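Local coordinates for protein pyridoxine 4-oxidase (Mesorhizobium loti, PDB 4HA6) that uses FAD to oxidise the 4-hydroxymethyl group of pyridoxine to an aldehyde, as a member of the GMC oxidoreductase family, at residues Leu141-Pro146 with Ser184-Asp189; Tyr92-Pro97 with Val120-Glu125. All coordinates share one frame; numbering follows the deposited sequence.

Contact 1. Residues Leu141-Pro146 with Ser184-Asp189; sequences LPIHLP and SLNIRD
Residues Leu141-Pro146 and Ser184-Asp189 cross steeply, their end-to-end directions 111° apart, and meet in a single antiparallel hydrogen-bonded beta bridge between His144 and Leu185. Two backbone bonds close it, His144 N to Leu185 O at 2.7 Å and Leu185 N to His144 O at 2.9 Å, each lying in the plane of the accepting carbonyl. Beyond the bridge the chain bends in an inverse gamma turn centred on Asn186, and a side chain takes over from the backbone: Asn186 CG lies anti to the carbonyl carbon (chi1 -63°), and Asn186 ND2 donates to Pro142 O at 3.0 Å from above the carbonyl plane. The amide is wedged among aliphatic groups, with Ile143 CD1 3.3 Å from Asn186 ND2 and Leu141 crossing at about a right angle, its CD2 3.6 Å from Asn186 CG. An alanine at Asn186 would lack the amide and would probably leave the buried Pro142 O without this donor and loosen the packing of Leu141 and Ile143. Asn186 also touches His490, an FAD-binding residue, so the crossing lies beside the flavin site. At the bridge end, Pro146 CG rests against Leu185 CD1, and Leu145 CD2 approaches Ser184 OG. The His144 ring has Pro146 N over the centre of one face and finds its polar partner in Glu149 through NE2. At the far end the exposed Arg188, bent at chi2 and chi3, folds back across Pro142 while its NH1 forms a salt bridge with Asp126; Pro142 CB sits over the centre of the guanidinium face, 3.7 Å from Arg188 CZ.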
loop_
_atom_site.group_PDB
_atom_site.type_symbol
_atom_site.label_atom_id
_atom_site.label_comp_id
_atom_site.label_asym_id
_atom_site.label_seq_id
_atom_site.Cartn_x
_atom_site.Cartn_y
_atom_site.Cartn_z
ATOM N N LEU A 141 -6.837 -3.644 -15.544
ATOM C CA LEU A 141 -7.319 -3.738 -14.163
ATOM C C LEU A 141 -8.765 -3.278 -14.067
ATOM O O LEU A 141 -9.032 -2.077 -14.188
ATOM C CB LEU A 141 -6.491 -2.815 -13.245
ATOM C CG LEU A 141 -6.054 -3.238 -11.835
ATOM C CD1 LEU A 141 -5.970 -2.039 -10.879
ATOM C CD2 LEU A 141 -6.884 -4.366 -11.252
ATOM N N PRO A 142 -9.699 -4.219 -13.829
ATOM C CA PRO A 142 -11.102 -3.833 -13.637
ATOM C C PRO A 142 -11.264 -2.964 -12.396
ATOM O O PRO A 142 -10.715 -3.283 -11.334
ATOM C CB PRO A 142 -11.813 -5.174 -13.412
ATOM C CG PRO A 142 -10.922 -6.190 -14.041
ATOM C CD PRO A 142 -9.520 -5.683 -13.822
ATOM N N ILE A 143 -11.999 -1.867 -12.534
ATOM C CA ILE A 143 -12.396 -1.070 -11.383
ATOM C C ILE A 143 -13.916 -1.178 -11.251
ATOM O O ILE A 143 -14.655 -0.840 -12.183
ATOM C CB ILE A 143 -12.012 0.430 -11.529
ATOM C CG1 ILE A 143 -10.606 0.607 -12.125
ATOM C CG2 ILE A 143 -12.184 1.166 -10.180
ATOM C CD1 ILE A 143 -9.499 -0.188 -11.406
ATOM N N HIS A 144 -14.386 -1.641 -10.098
ATOM C CA HIS A 144 -15.823 -1.830 -9.888
ATOM C C HIS A 144 -16.368 -0.738 -8.975
ATOM O O HIS A 144 -15.746 -0.404 -7.958
ATOM C CB HIS A 144 -16.056 -3.222 -9.284
ATOM C CG HIS A 144 -17.469 -3.495 -8.861
ATOM N ND1 HIS A 144 -18.565 -3.163 -9.631
ATOM C CD2 HIS A 144 -17.958 -4.106 -7.753
ATOM C CE1 HIS A 144 -19.668 -3.546 -9.009
ATOM N NE2 HIS A 144 -19.328 -4.122 -7.869
ATOM N N LEU A 145 -17.515 -0.175 -9.351
ATOM C CA LEU A 145 -18.216 0.811 -8.531
ATOM C C LEU A 145 -19.432 0.129 -7.909
ATOM O O LEU A 145 -20.451 -0.048 -8.575
ATOM C CB LEU A 145 -18.687 1.999 -9.384
ATOM C CG LEU A 145 -17.651 2.914 -10.052
ATOM C CD1 LEU A 145 -18.309 4.053 -10.831
ATOM C CD2 LEU A 145 -16.677 3.469 -9.034
ATOM N N PRO A 146 -19.328 -0.266 -6.632
ATOM C CA PRO A 146 -20.439 -1.008 -6.030
ATOM C C PRO A 146 -21.651 -0.107 -5.824
ATOM O O PRO A 146 -21.481 1.072 -5.506
ATOM C CB PRO A 146 -19.871 -1.439 -4.671
ATOM C CG PRO A 146 -18.361 -1.367 -4.830
ATOM C CD PRO A 146 -18.176 -0.162 -5.720
ATOM N N SER A 184 -14.287 2.168 -4.508
ATOM C CA SER A 184 -14.095 1.432 -5.752
ATOM C C SER A 184 -13.242 0.211 -5.438
ATOM O O SER A 184 -12.386 0.274 -4.548
ATOM C CB SER A 184 -13.411 2.308 -6.804
ATOM O OG SER A 184 -14.183 3.480 -7.073
ATOM N N LEU A 185 -13.477 -0.891 -6.154
ATOM C CA LEU A 185 -12.834 -2.171 -5.836
ATOM C C LEU A 185 -12.295 -2.891 -7.073
ATOM O O LEU A 185 -12.889 -2.804 -8.156
ATOM C CB LEU A 185 -13.818 -3.096 -5.127
ATOM C CG LEU A 185 -14.387 -2.664 -3.779
ATOM C CD1 LEU A 185 -15.521 -3.580 -3.381
ATOM C CD2 LEU A 185 -13.303 -2.693 -2.730
ATOM N N ASN A 186 -11.179 -3.604 -6.917
ATOM C CA ASN A 186 -10.681 -4.448 -8.004
ATOM C C ASN A 186 -11.343 -5.808 -7.929
ATOM O O ASN A 186 -10.745 -6.773 -7.436
ATOM C CB ASN A 186 -9.158 -4.616 -7.970
ATOM C CG ASN A 186 -8.410 -3.305 -8.155
ATOM O OD1 ASN A 186 -7.378 -3.080 -7.515
ATOM N ND2 ASN A 186 -8.917 -2.436 -9.037
ATOM N N ILE A 187 -12.586 -5.861 -8.404
ATOM C CA ILE A 187 -13.402 -7.074 -8.412
ATOM C C ILE A 187 -14.072 -7.158 -9.782
ATOM O O ILE A 187 -14.461 -6.134 -10.354
ATOM C CB ILE A 187 -14.486 -7.038 -7.295
ATOM C CG1 ILE A 187 -13.848 -6.963 -5.906
ATOM C CG2 ILE A 187 -15.399 -8.258 -7.361
ATOM C CD1 ILE A 187 -14.857 -6.974 -4.753
ATOM N N ARG A 188 -14.161 -8.367 -10.329
ATOM C CA ARG A 188 -14.908 -8.616 -11.559
ATOM C C ARG A 188 -15.601 -9.971 -11.439
ATOM O O ARG A 188 -14.954 -10.976 -11.112
ATOM C CB ARG A 188 -13.994 -8.590 -12.792
ATOM C CG ARG A 188 -14.684 -9.076 -14.071
ATOM C CD ARG A 188 -14.276 -8.250 -15.288
ATOM N NE ARG A 188 -14.747 -6.870 -15.185
ATOM C CZ ARG A 188 -14.330 -5.872 -15.963
ATOM N NH1 ARG A 188 -13.429 -6.092 -16.914
ATOM N NH2 ARG A 188 -14.809 -4.647 -15.789
ATOM N N ASP A 189 -16.914 -9.983 -11.682
ATOM C CA ASP A 189 -17.743 -11.191 -11.589
ATOM C C ASP A 189 -17.685 -11.808 -10.198
ATOM O O ASP A 189 -17.641 -13.032 -10.048
ATOM C CB ASP A 189 -17.335 -12.215 -12.656
ATOM C CG ASP A 189 -17.354 -11.629 -14.065
ATOM O OD1 ASP A 189 -18.197 -10.746 -14.334
ATOM O OD2 ASP A 189 -16.523 -12.051 -14.902
#

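Contact 2. Residues Tyr92-Pro97 with Val120-Glu125; sequences YMRGHP and VFQAIE
A side-on arginine-carboxylate salt bridge ties the loop Tyr92-Pro97, which follows the FAD-binding Gly91, to the C-terminal end of helix 114-124, where Glu125 is the first residue to leave helical geometry; it thus joins this helix to a loop next to the flavin site. Among the charged contacts, Arg94, extended from CG to NE, gives one nitrogen to each oxygen: NE to Glu125 OE2 at 2.9 Å and NH2 to Glu125 OE1 at 2.6 Å. Both bonds use syn lone pairs, and the guanidinium and carboxylate planes are only 14° apart. OE1 also accepts from Gly136 N, and Arg94 NH2 also reaches Ile134 O, so the buried pair is pinned from several sides and the carboxylate is probably ionised.

Apolar contact comes from Phe121, with the arginine stem lying across one face of its ring: Arg94 CG stands 3.7 Å from the ring centroid, 7° off the normal, a CH-pi contact. The guanidinium continues this layer nearly parallel to the ring, with Phe121 CB over one of its faces.

A hydroxyl bond completes the grip. Tyr92, with CG anti to its backbone N, brings its ring nearly perpendicular to the carboxylate, and its OH meets the anti lone pair of Glu125 OE2 at a very short 2.4 Å.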
loop_
_atom_site.group_PDB
_atom_site.type_symbol
_atom_site.label_atom_id
_atom_site.label_comp_id
_atom_site.label_asym_id
_atom_site.label_seq_id
_atom_site.Cartn_x
_atom_site.Cartn_y
_atom_site.Cartn_z
ATOM N N TYR A 92 -9.427 0.506 -4.460
ATOM C CA TYR A 92 -8.686 1.244 -5.488
ATOM C C TYR A 92 -8.871 2.753 -5.297
ATOM O O TYR A 92 -9.960 3.295 -5.551
ATOM C CB TYR A 92 -9.149 0.834 -6.886
ATOM C CG TYR A 92 -8.328 1.433 -8.012
ATOM C CD1 TYR A 92 -7.105 0.873 -8.388
ATOM C CD2 TYR A 92 -8.781 2.555 -8.702
ATOM C CE1 TYR A 92 -6.353 1.417 -9.432
ATOM C CE2 TYR A 92 -8.037 3.108 -9.747
ATOM C CZ TYR A 92 -6.829 2.540 -10.099
ATOM O OH TYR A 92 -6.107 3.108 -11.124
ATOM N N MET A 93 -7.813 3.420 -4.838
ATOM C CA MET A 93 -7.822 4.865 -4.626
ATOM C C MET A 93 -6.574 5.452 -5.275
ATOM O O MET A 93 -5.468 5.175 -4.817
ATOM C CB MET A 93 -7.773 5.186 -3.117
ATOM C CG MET A 93 -9.069 4.947 -2.339
ATOM S SD MET A 93 -9.455 3.206 -1.990
ATOM C CE MET A 93 -10.485 3.437 -0.529
ATOM N N ARG A 94 -6.730 6.260 -6.323
ATOM C CA ARG A 94 -5.564 6.884 -6.957
ATOM C C ARG A 94 -4.793 7.746 -5.959
ATOM O O ARG A 94 -3.564 7.718 -5.905
ATOM C CB ARG A 94 -5.986 7.775 -8.131
ATOM C CG ARG A 94 -6.588 7.064 -9.321
ATOM C CD ARG A 94 -7.066 8.118 -10.328
ATOM N NE ARG A 94 -7.476 7.506 -11.589
ATOM C CZ ARG A 94 -7.949 8.183 -12.631
ATOM N NH1 ARG A 94 -8.080 9.506 -12.570
ATOM N NH2 ARG A 94 -8.298 7.537 -13.731
ATOM N N GLY A 95 -5.528 8.502 -5.151
ATOM C CA GLY A 95 -4.919 9.516 -4.317
ATOM C C GLY A 95 -5.481 10.853 -4.768
ATOM O O GLY A 95 -6.283 10.897 -5.706
ATOM N N HIS A 96 -5.073 11.933 -4.103
ATOM C CA HIS A 96 -5.537 13.282 -4.424
ATOM C C HIS A 96 -4.431 14.022 -5.165
ATOM O O HIS A 96 -3.257 13.834 -4.848
ATOM C CB HIS A 96 -5.873 14.015 -3.126
ATOM C CG HIS A 96 -6.397 15.402 -3.329
ATOM N ND1 HIS A 96 -5.575 16.508 -3.373
ATOM C CD2 HIS A 96 -7.660 15.862 -3.501
ATOM C CE1 HIS A 96 -6.310 17.592 -3.551
ATOM N NE2 HIS A 96 -7.577 17.226 -3.642
ATOM N N PRO A 97 -4.790 14.859 -6.154
ATOM C CA PRO A 97 -3.797 15.579 -6.969
ATOM C C PRO A 97 -2.688 16.255 -6.157
ATOM O O PRO A 97 -1.521 16.234 -6.576
ATOM C CB PRO A 97 -4.637 16.654 -7.663
ATOM C CG PRO A 97 -5.973 15.963 -7.883
ATOM C CD PRO A 97 -6.173 15.108 -6.619
ATOM N N VAL A 120 -1.655 7.784 -17.336
ATOM C CA VAL A 120 -1.087 6.539 -16.805
ATOM C C VAL A 120 -2.147 5.735 -16.049
ATOM O O VAL A 120 -2.327 4.540 -16.312
ATOM C CB VAL A 120 0.166 6.798 -15.920
ATOM C CG1 VAL A 120 0.580 5.538 -15.150
ATOM C CG2 VAL A 120 1.331 7.317 -16.770
ATOM N N PHE A 121 -2.850 6.388 -15.121
ATOM C CA PHE A 121 -3.973 5.750 -14.430
ATOM C C PHE A 121 -4.976 5.209 -15.462
ATOM O O PHE A 121 -5.378 4.051 -15.410
ATOM C CB PHE A 121 -4.661 6.750 -13.498
ATOM C CG PHE A 121 -3.943 6.967 -12.196
ATOM C CD1 PHE A 121 -3.610 8.253 -11.782
ATOM C CD2 PHE A 121 -3.613 5.895 -11.376
ATOM C CE1 PHE A 121 -2.950 8.467 -10.588
ATOM C CE2 PHE A 121 -2.945 6.101 -10.169
ATOM C CZ PHE A 121 -2.617 7.398 -9.780
ATOM N N GLN A 122 -5.353 6.054 -16.414
ATOM C CA GLN A 122 -6.276 5.654 -17.473
ATOM C C GLN A 122 -5.824 4.420 -18.258
ATOM O O GLN A 122 -6.649 3.579 -18.606
ATOM C CB GLN A 122 -6.544 6.835 -18.419
ATOM C CG GLN A 122 -7.241 8.022 -17.741
ATOM C CD GLN A 122 -7.195 9.277 -18.587
ATOM O OE1 GLN A 122 -6.658 9.264 -19.688
ATOM N NE2 GLN A 122 -7.749 10.370 -18.072
ATOM N N ALA A 123 -4.526 4.311 -18.555
ATOM C CA ALA A 123 -4.014 3.120 -19.245
ATOM C C ALA A 123 -4.163 1.863 -18.382
ATOM O O ALA A 123 -4.296 0.741 -18.898
ATOM C CB ALA A 123 -2.558 3.309 -19.648
ATOM N N ILE A 124 -4.135 2.047 -17.065
ATOM C CA ILE A 124 -4.223 0.922 -16.146
ATOM C C ILE A 124 -5.670 0.449 -15.968
ATOM O O ILE A 124 -5.943 -0.758 -15.885
ATOM C CB ILE A 124 -3.614 1.300 -14.790
ATOM C CG1 ILE A 124 -2.086 1.210 -14.862
ATOM C CG2 ILE A 124 -4.162 0.406 -13.681
ATOM C CD1 ILE A 124 -1.364 2.007 -13.792
ATOM N N GLU A 125 -6.590 1.411 -15.941
ATOM C CA GLU A 125 -7.967 1.161 -15.517
ATOM C C GLU A 125 -8.917 0.633 -16.595
ATOM O O GLU A 125 -8.896 1.099 -17.741
ATOM C CB GLU A 125 -8.535 2.456 -14.950
ATOM C CG GLU A 125 -7.838 2.851 -13.677
ATOM C CD GLU A 125 -7.990 4.304 -13.357
ATOM O OE1 GLU A 125 -8.673 5.027 -14.121
ATOM O OE2 GLU A 125 -7.417 4.724 -12.336
#

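In the fold
The two contacts lie in series along the chain, contact 2 closing before contact 1 opens, with centres about 13 Å apart on the same side of the chain's centre. They touch directly. Ser184 O and Tyr92 N, 3.0 Å apart, probably form a hydrogen bond, as do Leu141 N and Ile124 O, joining each segment of one contact to a segment of the other. Strand 141-142 pairs in parallel with strand 125-126, which follows helix 114-124. Helix 490-506 packs against both contacts and carries the FAD-binding His490 at its start. Both are largely buried and close to the flavin site: the Leu185 side chain is about 6 Å from the bound pyridoxamine, that of Tyr92 about 6 Å from FAD.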